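Lovastatin nonaketide synthase, polyketide synthase component (Aspergillus terreus, PDB 7CPX) builds dihydromonacolin L, the nonaketide precursor of lovastatin, from nine malonyl-CoA units with NADPH and S-adenosyl-L-methionine, as a multidomain homodimeric polyketide synthase. Local coordinates at residues 1891-1896 / 1904-1909; 556-561 / 840-845; 284-289 / 328-333; 1428-1433 / 1543-1548. The protein carries 2 engineered substitutions. One frame throughout, in Å; residues are numbered along the deposited sequence.

Overall arrangement
The four contacts sit in four separate parts of the chain and share no helix, strand or sheet. Along the sequence they run in series: contact 3 in the ketosynthase, contact 2 in the central parallel sheet of the malonyl-CoA:ACP transacylase, contact 4 in the methyltransferase, and contact 1 in a hairpin of a later mixed sheet. Their centres lie far apart, from about 50 Å between contacts 1 and 4 to about 137 Å between contacts 2 and 4. Contacts 1 and 2 are on opposite sides of the chain's centre. Consistent with a multidomain synthase, each contact is internal to one part of the chain.

Contact 1. Residues 1891-1896 / 1904-1909; sequences LVQGHV and PVVALA
L1891 to V1896 and P1904 to A1909 face each other as the two arms of an antiparallel beta hairpin, formed by strands 1887-1898 and 1901-1909. The backbone is held by two hydrogen-bonded pairs. In the first, V1892 N gives a nearly straight bond to A1907 O (2.9 Å, 178° at the hydrogen), and A1907 N returns one to V1892 O. In the second, G1894 and V1905 exchange bonds in the same way, that from V1905 N to G1894 O being more bent, at 143°. G1894 suits its place because a CB at its backbone angles would press against the carbonyl oxygen of Q1893. Between these pairs, CA-H groups approach carbonyls, as where Q1893 CA lies 3.3 Å from V1905 O.

The apolar contacts divide between the two faces of the sheet. On the face of L1891, Q1893, V1906 and L1908, the methyl L1891 CD2 meets V1906 CG1 at 3.5 Å and also reaches L1908 CD1. The two methyls of V1906 diverge, CG1 going to L1891 while CG2 lies against Q1893 CG at 3.7 Å. Helix 1935-1953 packs on L1891 and Q1893 here, and the amide NE2 of Q1893 makes weak hydrogen bonds to the carbonyls of L1931 and S1932. On the other face, the branched V1892 sets CG2 4.0 Å from A1907 CB, and its CG1 touches A1909 CB. Beyond G1894, the side chains of V1896 and V1905 cross at about a right angle, with V1896 CG1 3.5 Å from V1905 CG2.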
loop_
_atom_site.group_PDB
_atom_site.type_symbol
_atom_site.label_atom_id
_atom_site.label_comp_id
_atom_site.label_asym_id
_atom_site.label_seq_id
_atom_site.Cartn_x
_atom_site.Cartn_y
_atom_site.Cartn_z
ATOM N N LEU A 1891 -43.832 23.553 -6.920
ATOM C CA LEU A 1891 -45.285 23.572 -6.827
ATOM C C LEU A 1891 -45.679 24.068 -5.442
ATOM O O LEU A 1891 -45.325 23.448 -4.433
ATOM C CB LEU A 1891 -45.858 22.185 -7.099
ATOM C CG LEU A 1891 -47.378 22.064 -7.264
ATOM C CD1 LEU A 1891 -48.104 22.183 -5.932
ATOM C CD2 LEU A 1891 -47.896 23.106 -8.242
ATOM N N VAL A 1892 -46.410 25.178 -5.391
ATOM C CA VAL A 1892 -46.792 25.802 -4.133
ATOM C C VAL A 1892 -48.305 25.948 -4.095
ATOM O O VAL A 1892 -48.966 26.059 -5.130
ATOM C CB VAL A 1892 -46.112 27.176 -3.948
ATOM C CG1 VAL A 1892 -44.603 27.030 -4.009
ATOM C CG2 VAL A 1892 -46.600 28.155 -5.004
ATOM N N GLN A 1893 -48.848 25.943 -2.883
ATOM C CA GLN A 1893 -50.265 26.163 -2.643
ATOM C C GLN A 1893 -50.404 27.128 -1.479
ATOM O O GLN A 1893 -49.624 27.071 -0.526
ATOM C CB GLN A 1893 -50.986 24.848 -2.330
ATOM C CG GLN A 1893 -52.467 24.995 -2.019
ATOM C CD GLN A 1893 -53.115 23.675 -1.649
ATOM O OE1 GLN A 1893 -52.429 22.681 -1.410
ATOM N NE2 GLN A 1893 -54.441 23.658 -1.602
ATOM N N GLY A 1894 -51.386 28.018 -1.552
ATOM C CA GLY A 1894 -51.605 28.927 -0.448
ATOM C C GLY A 1894 -52.510 30.079 -0.832
ATOM O O GLY A 1894 -53.102 30.103 -1.910
ATOM N N HIS A 1895 -52.588 31.039 0.083
ATOM C CA HIS A 1895 -53.513 32.153 -0.044
ATOM C C HIS A 1895 -52.979 33.228 -0.982
ATOM O O HIS A 1895 -51.771 33.365 -1.190
ATOM C CB HIS A 1895 -53.785 32.777 1.324
ATOM C CG HIS A 1895 -54.608 31.917 2.230
ATOM N ND1 HIS A 1895 -54.795 32.212 3.563
ATOM C CD2 HIS A 1895 -55.297 30.775 1.997
ATOM C CE1 HIS A 1895 -55.564 31.289 4.112
ATOM N NE2 HIS A 1895 -55.881 30.405 3.184
ATOM N N VAL A 1896 -53.905 33.983 -1.560
ATOM C CA VAL A 1896 -53.613 35.252 -2.211
ATOM C C VAL A 1896 -54.645 36.259 -1.731
ATOM O O VAL A 1896 -55.827 35.927 -1.588
ATOM C CB VAL A 1896 -53.626 35.143 -3.751
ATOM C CG1 VAL A 1896 -52.514 34.230 -4.219
ATOM C CG2 VAL A 1896 -54.970 34.644 -4.252
ATOM N N PRO A 1904 -57.567 30.648 -1.872
ATOM C CA PRO A 1904 -56.583 29.586 -2.105
ATOM C C PRO A 1904 -56.251 29.456 -3.582
ATOM O O PRO A 1904 -57.117 29.604 -4.447
ATOM C CB PRO A 1904 -57.278 28.326 -1.572
ATOM C CG PRO A 1904 -58.350 28.827 -0.667
ATOM C CD PRO A 1904 -58.797 30.125 -1.255
ATOM N N VAL A 1905 -54.979 29.169 -3.866
ATOM C CA VAL A 1905 -54.502 28.993 -5.231
ATOM C C VAL A 1905 -53.314 28.044 -5.210
ATOM O O VAL A 1905 -52.711 27.784 -4.163
ATOM C CB VAL A 1905 -54.093 30.330 -5.898
ATOM C CG1 VAL A 1905 -55.248 31.317 -5.886
ATOM C CG2 VAL A 1905 -52.873 30.919 -5.210
ATOM N N VAL A 1906 -52.982 27.524 -6.388
ATOM C CA VAL A 1906 -51.823 26.667 -6.597
ATOM C C VAL A 1906 -51.030 27.241 -7.760
ATOM O O VAL A 1906 -51.604 27.571 -8.803
ATOM C CB VAL A 1906 -52.229 25.210 -6.881
ATOM C CG1 VAL A 1906 -51.005 24.366 -7.183
ATOM C CG2 VAL A 1906 -52.994 24.637 -5.702
ATOM N N ALA A 1907 -49.717 27.359 -7.586
ATOM C CA ALA A 1907 -48.871 28.035 -8.556
ATOM C C ALA A 1907 -47.536 27.315 -8.683
ATOM O O ALA A 1907 -47.207 26.410 -7.910
ATOM C CB ALA A 1907 -48.645 29.500 -8.170
ATOM N N LEU A 1908 -46.771 27.732 -9.687
ATOM C CA LEU A 1908 -45.433 27.216 -9.964
ATOM C C LEU A 1908 -44.436 28.312 -9.594
ATOM O O LEU A 1908 -44.020 29.108 -10.437
ATOM C CB LEU A 1908 -45.302 26.803 -11.426
ATOM C CG LEU A 1908 -45.831 25.419 -11.803
ATOM C CD1 LEU A 1908 -47.196 25.167 -11.189
ATOM C CD2 LEU A 1908 -45.899 25.280 -13.314
ATOM N N ALA A 1909 -44.052 28.341 -8.321
ATOM C CA ALA A 1909 -43.129 29.341 -7.818
ATOM C C ALA A 1909 -41.714 29.058 -8.315
ATOM O O ALA A 1909 -41.442 28.058 -8.986
ATOM C CB ALA A 1909 -43.164 29.363 -6.293
#

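Contact 2. Residues 556-561 / 840-845; sequences QPSVLG and KALDIG
V559 and I844 pair side by side at the heart of this contact, where strands 558-563 and 844-848 run parallel. The buried end is closely packed. L560 N bonds to I844 O at 2.9 Å, and I844 N to S558 O at 3.0 Å; I844 thus bonds the residues on either side of its partner V559, as in a parallel pair. S558 O also takes a weak bond from D843 N. The methyls V559 CG2 and I844 CG2 meet at 3.6 Å. At about a right angle to L560, L842 sets its CD2 3.4 Å from L560 CB. G845 CA makes a CA-H...O contact with L560 O at 3.4 Å.

The solvent end is looser and polar. Q556, an exposed residue, crosses D843 at about a right angle, its amide plane turned 60° from the carboxylate. S558 lies beside the same carboxylate, but the model places these two groups too close for a bond to be trusted. Polar Q556, S558 and D843 suit a side at least partly open to solvent.

Helix 883-898 covers I844 and D843 through F898, helix 828-838 packs against L560 and L842, and on the far side of strand 558-563 strand 648-652 continues the parallel sheet of the transacylase.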
loop_
_atom_site.group_PDB
_atom_site.type_symbol
_atom_site.label_atom_id
_atom_site.label_comp_id
_atom_site.label_asym_id
_atom_site.label_seq_id
_atom_site.Cartn_x
_atom_site.Cartn_y
_atom_site.Cartn_z
ATOM N N GLN A 556 41.991 -47.417 6.383
ATOM C CA GLN A 556 42.033 -48.665 5.621
ATOM C C GLN A 556 43.404 -48.826 4.975
ATOM O O GLN A 556 43.536 -48.786 3.746
ATOM C CB GLN A 556 40.927 -48.687 4.566
ATOM C CG GLN A 556 39.522 -48.627 5.143
ATOM C CD GLN A 556 38.448 -48.619 4.073
ATOM O OE1 GLN A 556 37.536 -47.792 4.099
ATOM N NE2 GLN A 556 38.546 -49.548 3.128
ATOM N N PRO A 557 44.451 -49.012 5.778
ATOM C CA PRO A 557 45.790 -49.264 5.227
ATOM C C PRO A 557 46.127 -50.730 4.992
ATOM O O PRO A 557 47.299 -51.039 4.761
ATOM C CB PRO A 557 46.699 -48.680 6.317
ATOM C CG PRO A 557 45.957 -48.942 7.576
ATOM C CD PRO A 557 44.491 -48.812 7.239
ATOM N N SER A 558 45.149 -51.633 5.040
ATOM C CA SER A 558 45.420 -53.062 4.939
ATOM C C SER A 558 45.668 -53.446 3.484
ATOM O O SER A 558 44.764 -53.353 2.641
ATOM C CB SER A 558 44.261 -53.865 5.523
ATOM O OG SER A 558 43.027 -53.450 4.969
ATOM N N VAL A 559 46.891 -53.892 3.197
ATOM C CA VAL A 559 47.291 -54.280 1.853
ATOM C C VAL A 559 47.827 -55.704 1.881
ATOM O O VAL A 559 48.387 -56.163 2.882
ATOM C CB VAL A 559 48.352 -53.326 1.263
ATOM C CG1 VAL A 559 49.683 -53.504 1.973
ATOM C CG2 VAL A 559 48.506 -53.559 -0.231
ATOM N N LEU A 560 47.646 -56.399 0.764
ATOM C CA LEU A 560 48.180 -57.738 0.553
ATOM C C LEU A 560 49.339 -57.644 -0.429
ATOM O O LEU A 560 49.160 -57.183 -1.561
ATOM C CB LEU A 560 47.099 -58.682 0.028
ATOM C CG LEU A 560 47.577 -60.018 -0.546
ATOM C CD1 LEU A 560 48.400 -60.784 0.474
ATOM C CD2 LEU A 560 46.396 -60.851 -1.015
ATOM N N GLY A 561 50.518 -58.081 0.002
ATOM C CA GLY A 561 51.697 -58.011 -0.838
ATOM C C GLY A 561 51.856 -59.221 -1.733
ATOM O O GLY A 561 52.266 -60.292 -1.274
ATOM N N LYS A 840 39.524 -61.415 5.893
ATOM C CA LYS A 840 38.455 -60.851 5.073
ATOM C C LYS A 840 38.414 -59.330 5.142
ATOM O O LYS A 840 37.948 -58.678 4.201
ATOM C CB LYS A 840 37.104 -61.422 5.507
ATOM C CG LYS A 840 37.007 -62.936 5.426
ATOM C CD LYS A 840 35.597 -63.411 5.742
ATOM C CE LYS A 840 35.510 -64.928 5.772
ATOM N NZ LYS A 840 36.331 -65.512 6.868
ATOM N N ALA A 841 38.895 -58.745 6.238
ATOM C CA ALA A 841 38.959 -57.292 6.368
ATOM C C ALA A 841 40.021 -56.662 5.475
ATOM O O ALA A 841 40.234 -55.446 5.576
ATOM C CB ALA A 841 39.217 -56.913 7.827
ATOM N N LEU A 842 40.687 -57.433 4.617
ATOM C CA LEU A 842 41.670 -56.862 3.708
ATOM C C LEU A 842 41.009 -55.841 2.793
ATOM O O LEU A 842 39.865 -56.014 2.364
ATOM C CB LEU A 842 42.327 -57.966 2.879
ATOM C CG LEU A 842 43.347 -57.506 1.834
ATOM C CD1 LEU A 842 44.541 -56.841 2.501
ATOM C CD2 LEU A 842 43.791 -58.676 0.976
ATOM N N ASP A 843 41.741 -54.771 2.491
ATOM C CA ASP A 843 41.224 -53.668 1.693
ATOM C C ASP A 843 41.824 -53.609 0.298
ATOM O O ASP A 843 41.084 -53.511 -0.685
ATOM C CB ASP A 843 41.474 -52.339 2.420
ATOM C CG ASP A 843 40.753 -52.260 3.751
ATOM O OD1 ASP A 843 39.586 -52.697 3.823
ATOM O OD2 ASP A 843 41.358 -51.770 4.728
ATOM N N ILE A 844 43.151 -53.667 0.176
ATOM C CA ILE A 844 43.818 -53.479 -1.106
ATOM C C ILE A 844 44.889 -54.552 -1.277
ATOM O O ILE A 844 45.259 -55.250 -0.335
ATOM C CB ILE A 844 44.419 -52.061 -1.230
ATOM C CG1 ILE A 844 45.084 -51.853 -2.594
ATOM C CG2 ILE A 844 45.402 -51.796 -0.099
ATOM C CD1 ILE A 844 45.327 -50.402 -2.933
ATOM N N GLY A 845 45.355 -54.699 -2.505
ATOM C CA GLY A 845 46.496 -55.554 -2.792
ATOM C C GLY A 845 47.460 -54.853 -3.722
ATOM O O GLY A 845 47.051 -54.152 -4.647
#

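Contact 3. Residues 284-289 / 328-333; sequences ITMPNH and DPQEAE
H289 and Q330 meet edge to edge, with the imidazole ring and the amide nearly coplanar (19° apart). H289 ND1 donates to Q330 OE1 at 2.7 Å, and the oxygen lies close to the ring plane while the donor lies in the plane of the amide carbonyl. The bond is somewhat bent, at 143°. The same oxygen also receives a weak bond from H289 N (3.0 Å), so Q330 OE1 is gripped by the side chain and the backbone of one residue. A glutamine suits this place because its side-chain carbonyl can accept both N-H groups of H289. Q330 CG lies 3.5 Å from P287 O, and the chain then bends at chi2.

E333 meets the histidine quite differently. Its carboxylate stacks over one ring face, the two planes 13° apart, with E333 OE2 offset toward the rim and 3.1 Å from H289 NE2. The angle there is too poor for a hydrogen bond. The E333 chain is extended and carries the charged group above the ring. With ND1 already donating to Q330, such a nearby negative charge could favour a protonated imidazole. N288 OD1 lies on the opposite face of the ring, farther off and also toward the rim.

P287 adds apolar contact, its CG 4.1 Å from Q330 CB. N288 is the N-cap of helix 289-302, its OD1 making weak bonds to the N of S290 and A291. The contact thus ties the start of that helix to helix 327-339 in the thiolase-fold ketosynthase, with P287 about 7 Å, side chain to side chain, from the predicted active-site H320.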
loop_
_atom_site.group_PDB
_atom_site.type_symbol
_atom_site.label_atom_id
_atom_site.label_comp_id
_atom_site.label_asym_id
_atom_site.label_seq_id
_atom_site.Cartn_x
_atom_site.Cartn_y
_atom_site.Cartn_z
ATOM N N ILE A 284 28.430 7.421 24.814
ATOM C CA ILE A 284 28.685 5.990 24.677
ATOM C C ILE A 284 29.628 5.728 23.510
ATOM O O ILE A 284 30.535 4.892 23.599
ATOM C CB ILE A 284 27.355 5.226 24.518
ATOM C CG1 ILE A 284 27.598 3.719 24.440
ATOM C CG2 ILE A 284 26.605 5.688 23.278
ATOM C CD1 ILE A 284 28.247 3.137 25.670
ATOM N N THR A 285 29.432 6.439 22.400
ATOM C CA THR A 285 30.260 6.243 21.219
ATOM C C THR A 285 31.668 6.798 21.388
ATOM O O THR A 285 32.582 6.357 20.683
ATOM C CB THR A 285 29.606 6.904 20.004
ATOM O OG1 THR A 285 28.207 6.594 19.983
ATOM C CG2 THR A 285 30.247 6.411 18.718
ATOM N N MET A 286 31.863 7.742 22.296
ATOM C CA MET A 286 33.154 8.409 22.422
ATOM C C MET A 286 34.192 7.452 22.996
ATOM O O MET A 286 33.980 6.910 24.088
ATOM C CB MET A 286 33.026 9.638 23.315
ATOM C CG MET A 286 34.312 10.444 23.451
ATOM S SD MET A 286 34.817 11.240 21.915
ATOM C CE MET A 286 33.491 12.424 21.701
ATOM N N PRO A 287 35.310 7.213 22.314
ATOM C CA PRO A 287 36.386 6.429 22.924
ATOM C C PRO A 287 37.151 7.244 23.953
ATOM O O PRO A 287 37.117 8.476 23.967
ATOM C CB PRO A 287 37.274 6.055 21.734
ATOM C CG PRO A 287 37.053 7.144 20.759
ATOM C CD PRO A 287 35.621 7.573 20.921
ATOM N N ASN A 288 37.854 6.529 24.825
ATOM C CA ASN A 288 38.628 7.134 25.900
ATOM C C ASN A 288 40.107 6.883 25.642
ATOM O O ASN A 288 40.534 5.730 25.524
ATOM C CB ASN A 288 38.215 6.563 27.256
ATOM C CG ASN A 288 38.846 7.303 28.417
ATOM O OD1 ASN A 288 39.956 7.823 28.311
ATOM N ND2 ASN A 288 38.136 7.356 29.536
ATOM N N HIS A 289 40.883 7.965 25.556
ATOM C CA HIS A 289 42.322 7.820 25.363
ATOM C C HIS A 289 42.976 7.179 26.580
ATOM O O HIS A 289 43.887 6.357 26.441
ATOM C CB HIS A 289 42.955 9.178 25.071
ATOM C CG HIS A 289 42.903 10.130 26.226
ATOM N ND1 HIS A 289 41.833 10.970 26.451
ATOM C CD2 HIS A 289 43.786 10.372 27.223
ATOM C CE1 HIS A 289 42.062 11.690 27.535
ATOM N NE2 HIS A 289 43.241 11.346 28.023
ATOM N N ASP A 328 39.740 9.379 16.475
ATOM C CA ASP A 328 41.147 9.318 16.084
ATOM C C ASP A 328 42.046 10.095 17.036
ATOM O O ASP A 328 43.106 9.569 17.418
ATOM C CB ASP A 328 41.300 9.819 14.645
ATOM C CG ASP A 328 40.803 8.817 13.623
ATOM O OD1 ASP A 328 40.247 7.776 14.028
ATOM O OD2 ASP A 328 40.969 9.070 12.412
ATOM N N PRO A 329 41.719 11.327 17.438
ATOM C CA PRO A 329 42.584 12.018 18.408
ATOM C C PRO A 329 42.736 11.260 19.713
ATOM O O PRO A 329 43.831 11.234 20.287
ATOM C CB PRO A 329 41.876 13.366 18.610
ATOM C CG PRO A 329 41.018 13.536 17.407
ATOM C CD PRO A 329 40.581 12.163 17.023
ATOM N N GLN A 330 41.662 10.634 20.197
ATOM C CA GLN A 330 41.756 9.853 21.424
ATOM C C GLN A 330 42.731 8.698 21.255
ATOM O O GLN A 330 43.558 8.436 22.137
ATOM C CB GLN A 330 40.375 9.332 21.820
ATOM C CG GLN A 330 39.352 10.421 22.104
ATOM C CD GLN A 330 39.560 11.090 23.447
ATOM O OE1 GLN A 330 40.383 10.652 24.251
ATOM N NE2 GLN A 330 38.811 12.156 23.698
ATOM N N GLU A 331 42.652 7.997 20.123
ATOM C CA GLU A 331 43.558 6.882 19.878
ATOM C C GLU A 331 44.999 7.355 19.768
ATOM O O GLU A 331 45.913 6.707 20.292
ATOM C CB GLU A 331 43.147 6.146 18.606
ATOM C CG GLU A 331 44.021 4.953 18.290
ATOM C CD GLU A 331 43.495 4.145 17.130
ATOM O OE1 GLU A 331 42.768 4.713 16.289
ATOM O OE2 GLU A 331 43.804 2.939 17.064
ATOM N N ALA A 332 45.225 8.470 19.075
ATOM C CA ALA A 332 46.580 8.992 18.952
ATOM C C ALA A 332 47.139 9.375 20.313
ATOM O O ALA A 332 48.303 9.092 20.620
ATOM C CB ALA A 332 46.599 10.192 18.007
ATOM N N GLU A 333 46.320 10.018 21.147
ATOM C CA GLU A 333 46.761 10.370 22.490
ATOM C C GLU A 333 47.080 9.125 23.303
ATOM O O GLU A 333 48.082 9.087 24.026
ATOM C CB GLU A 333 45.690 11.204 23.190
ATOM C CG GLU A 333 46.044 11.602 24.612
ATOM C CD GLU A 333 45.042 12.570 25.207
ATOM O OE1 GLU A 333 44.066 12.919 24.511
ATOM O OE2 GLU A 333 45.228 12.980 26.372
#

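Contact 4. Residues 1428-1433 / 1543-1548; sequences ELVAQI and QMVILE
I1433 N donates to L1429 O at 2.9 Å, the backbone bond of one helical turn, and this turn carries both residues toward V1545 on the strand. Spaced four apart, L1429 and I1433 stand on the same side of helix 1420-1436, and large apolar residues suit both places because the helix presses here on a buried sheet. V1545 is the residue they share. L1429 reaches toward it tip to tip, its CD2 3.4 Å from V1545 CG1. I1433 comes in the same fashion, setting CD1 3.6 Å from V1545 CG2. That second methyl is shared, for L1429 CD2 touches it too, whereas V1545 CG1, anti to its own backbone N (chi1 176°), lies nearer the leucine. A beta-branched valine suits this central place, being wide close to the backbone.

The sheet belongs to the Rossmann-like fold of a class I methyltransferase. Strand 1542-1547 lies between the parallel strand 1512-1518 and the antiparallel strand 1614-1618. Helical residues 1428-1433 run almost antiparallel to strand residues 1543-1547, with 173° between their directions and the axes of these short segments 10.0 Å apart at closest. L1514 and I1516 of the neighbouring strand also touch the helix, the first against I1433 and the second against V1430.

At the other end of the contact, I1433 turns its branch CG2 across Q1543, which holds CG anti to its carbonyl carbon, 3.6 Å from I1433 CG2. The aliphatic part of the glutamine thus does the packing. Y1437, just past the helix, also touches Q1543. V1430 adds a longer contact, its CG2 4.4 Å from V1545 CG1.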
loop_
_atom_site.group_PDB
_atom_site.type_symbol
_atom_site.label_atom_id
_atom_site.label_comp_id
_atom_site.label_asym_id
_atom_site.label_seq_id
_atom_site.Cartn_x
_atom_site.Cartn_y
_atom_site.Cartn_z
ATOM N N GLU A 1428 -37.254 50.561 29.541
ATOM C CA GLU A 1428 -37.287 51.771 28.725
ATOM C C GLU A 1428 -36.374 52.845 29.307
ATOM O O GLU A 1428 -35.606 53.491 28.583
ATOM C CB GLU A 1428 -38.722 52.289 28.618
ATOM C CG GLU A 1428 -39.669 51.361 27.878
ATOM C CD GLU A 1428 -39.385 51.301 26.390
ATOM O OE1 GLU A 1428 -38.465 52.008 25.929
ATOM O OE2 GLU A 1428 -40.084 50.547 25.681
ATOM N N LEU A 1429 -36.446 53.042 30.623
ATOM C CA LEU A 1429 -35.632 54.059 31.279
ATOM C C LEU A 1429 -34.149 53.734 31.155
ATOM O O LEU A 1429 -33.331 54.612 30.856
ATOM C CB LEU A 1429 -36.038 54.171 32.747
ATOM C CG LEU A 1429 -35.230 55.123 33.628
ATOM C CD1 LEU A 1429 -35.400 56.556 33.159
ATOM C CD2 LEU A 1429 -35.654 54.973 35.079
ATOM N N VAL A 1430 -33.785 52.473 31.387
ATOM C CA VAL A 1430 -32.385 52.076 31.288
ATOM C C VAL A 1430 -31.897 52.232 29.856
ATOM O O VAL A 1430 -30.759 52.649 29.617
ATOM C CB VAL A 1430 -32.197 50.636 31.796
ATOM C CG1 VAL A 1430 -30.791 50.150 31.493
ATOM C CG2 VAL A 1430 -32.470 50.567 33.284
ATOM N N ALA A 1431 -32.742 51.892 28.884
ATOM C CA ALA A 1431 -32.368 52.053 27.486
ATOM C C ALA A 1431 -32.098 53.514 27.167
ATOM O O ALA A 1431 -31.080 53.851 26.553
ATOM C CB ALA A 1431 -33.470 51.502 26.584
ATOM N N GLN A 1432 -32.999 54.404 27.589
ATOM C CA GLN A 1432 -32.804 55.824 27.324
ATOM C C GLN A 1432 -31.536 56.339 27.992
ATOM O O GLN A 1432 -30.758 57.083 27.380
ATOM C CB GLN A 1432 -34.023 56.616 27.797
ATOM C CG GLN A 1432 -35.288 56.318 27.012
ATOM C CD GLN A 1432 -36.503 57.035 27.564
ATOM O OE1 GLN A 1432 -36.483 57.544 28.685
ATOM N NE2 GLN A 1432 -37.571 57.077 26.778
ATOM N N ILE A 1433 -31.301 55.941 29.242
ATOM C CA ILE A 1433 -30.144 56.439 29.980
ATOM C C ILE A 1433 -28.852 55.939 29.344
ATOM O O ILE A 1433 -27.909 56.708 29.125
ATOM C CB ILE A 1433 -30.238 56.032 31.461
ATOM C CG1 ILE A 1433 -31.431 56.726 32.121
ATOM C CG2 ILE A 1433 -28.953 56.388 32.190
ATOM C CD1 ILE A 1433 -31.794 56.169 33.479
ATOM N N GLN A 1543 -26.638 57.892 37.361
ATOM C CA GLN A 1543 -28.074 57.668 37.271
ATOM C C GLN A 1543 -28.476 56.497 38.159
ATOM O O GLN A 1543 -27.996 55.373 37.977
ATOM C CB GLN A 1543 -28.492 57.414 35.824
ATOM C CG GLN A 1543 -28.633 58.682 34.997
ATOM C CD GLN A 1543 -27.344 59.474 34.917
ATOM O OE1 GLN A 1543 -26.252 58.920 35.043
ATOM N NE2 GLN A 1543 -27.464 60.781 34.717
ATOM N N MET A 1544 -29.362 56.770 39.110
ATOM C CA MET A 1544 -29.946 55.755 39.974
ATOM C C MET A 1544 -31.352 55.453 39.471
ATOM O O MET A 1544 -32.185 56.361 39.364
ATOM C CB MET A 1544 -29.983 56.240 41.423
ATOM C CG MET A 1544 -29.449 55.242 42.437
ATOM S SD MET A 1544 -30.426 53.733 42.541
ATOM C CE MET A 1544 -29.704 52.977 43.995
ATOM N N VAL A 1545 -31.604 54.186 39.154
ATOM C CA VAL A 1545 -32.896 53.720 38.670
ATOM C C VAL A 1545 -33.448 52.774 39.722
ATOM O O VAL A 1545 -32.883 51.698 39.955
ATOM C CB VAL A 1545 -32.781 53.023 37.308
ATOM C CG1 VAL A 1545 -34.127 52.468 36.882
ATOM C CG2 VAL A 1545 -32.236 53.985 36.266
ATOM N N ILE A 1546 -34.554 53.157 40.347
ATOM C CA ILE A 1546 -35.110 52.432 41.483
ATOM C C ILE A 1546 -36.464 51.869 41.084
ATOM O O ILE A 1546 -37.373 52.626 40.722
ATOM C CB ILE A 1546 -35.241 53.336 42.719
ATOM C CG1 ILE A 1546 -33.875 53.889 43.130
ATOM C CG2 ILE A 1546 -35.876 52.573 43.872
ATOM C CD1 ILE A 1546 -33.494 55.171 42.420
ATOM N N LEU A 1547 -36.597 50.545 41.148
ATOM C CA LEU A 1547 -37.895 49.885 41.180
ATOM C C LEU A 1547 -38.177 49.520 42.629
ATOM O O LEU A 1547 -37.419 48.754 43.234
ATOM C CB LEU A 1547 -37.916 48.629 40.309
ATOM C CG LEU A 1547 -37.680 48.774 38.807
ATOM C CD1 LEU A 1547 -36.236 48.457 38.460
ATOM C CD2 LEU A 1547 -38.636 47.866 38.048
ATOM N N GLU A 1548 -39.250 50.068 43.191
ATOM C CA GLU A 1548 -39.525 49.824 44.598
ATOM C C GLU A 1548 -40.989 50.108 44.888
ATOM O O GLU A 1548 -41.684 50.772 44.114
ATOM C CB GLU A 1548 -38.619 50.678 45.494
ATOM C CG GLU A 1548 -38.534 50.216 46.945
ATOM C CD GLU A 1548 -38.079 48.775 47.078
ATOM O OE1 GLU A 1548 -38.895 47.863 46.828
ATOM O OE2 GLU A 1548 -36.902 48.553 47.429
#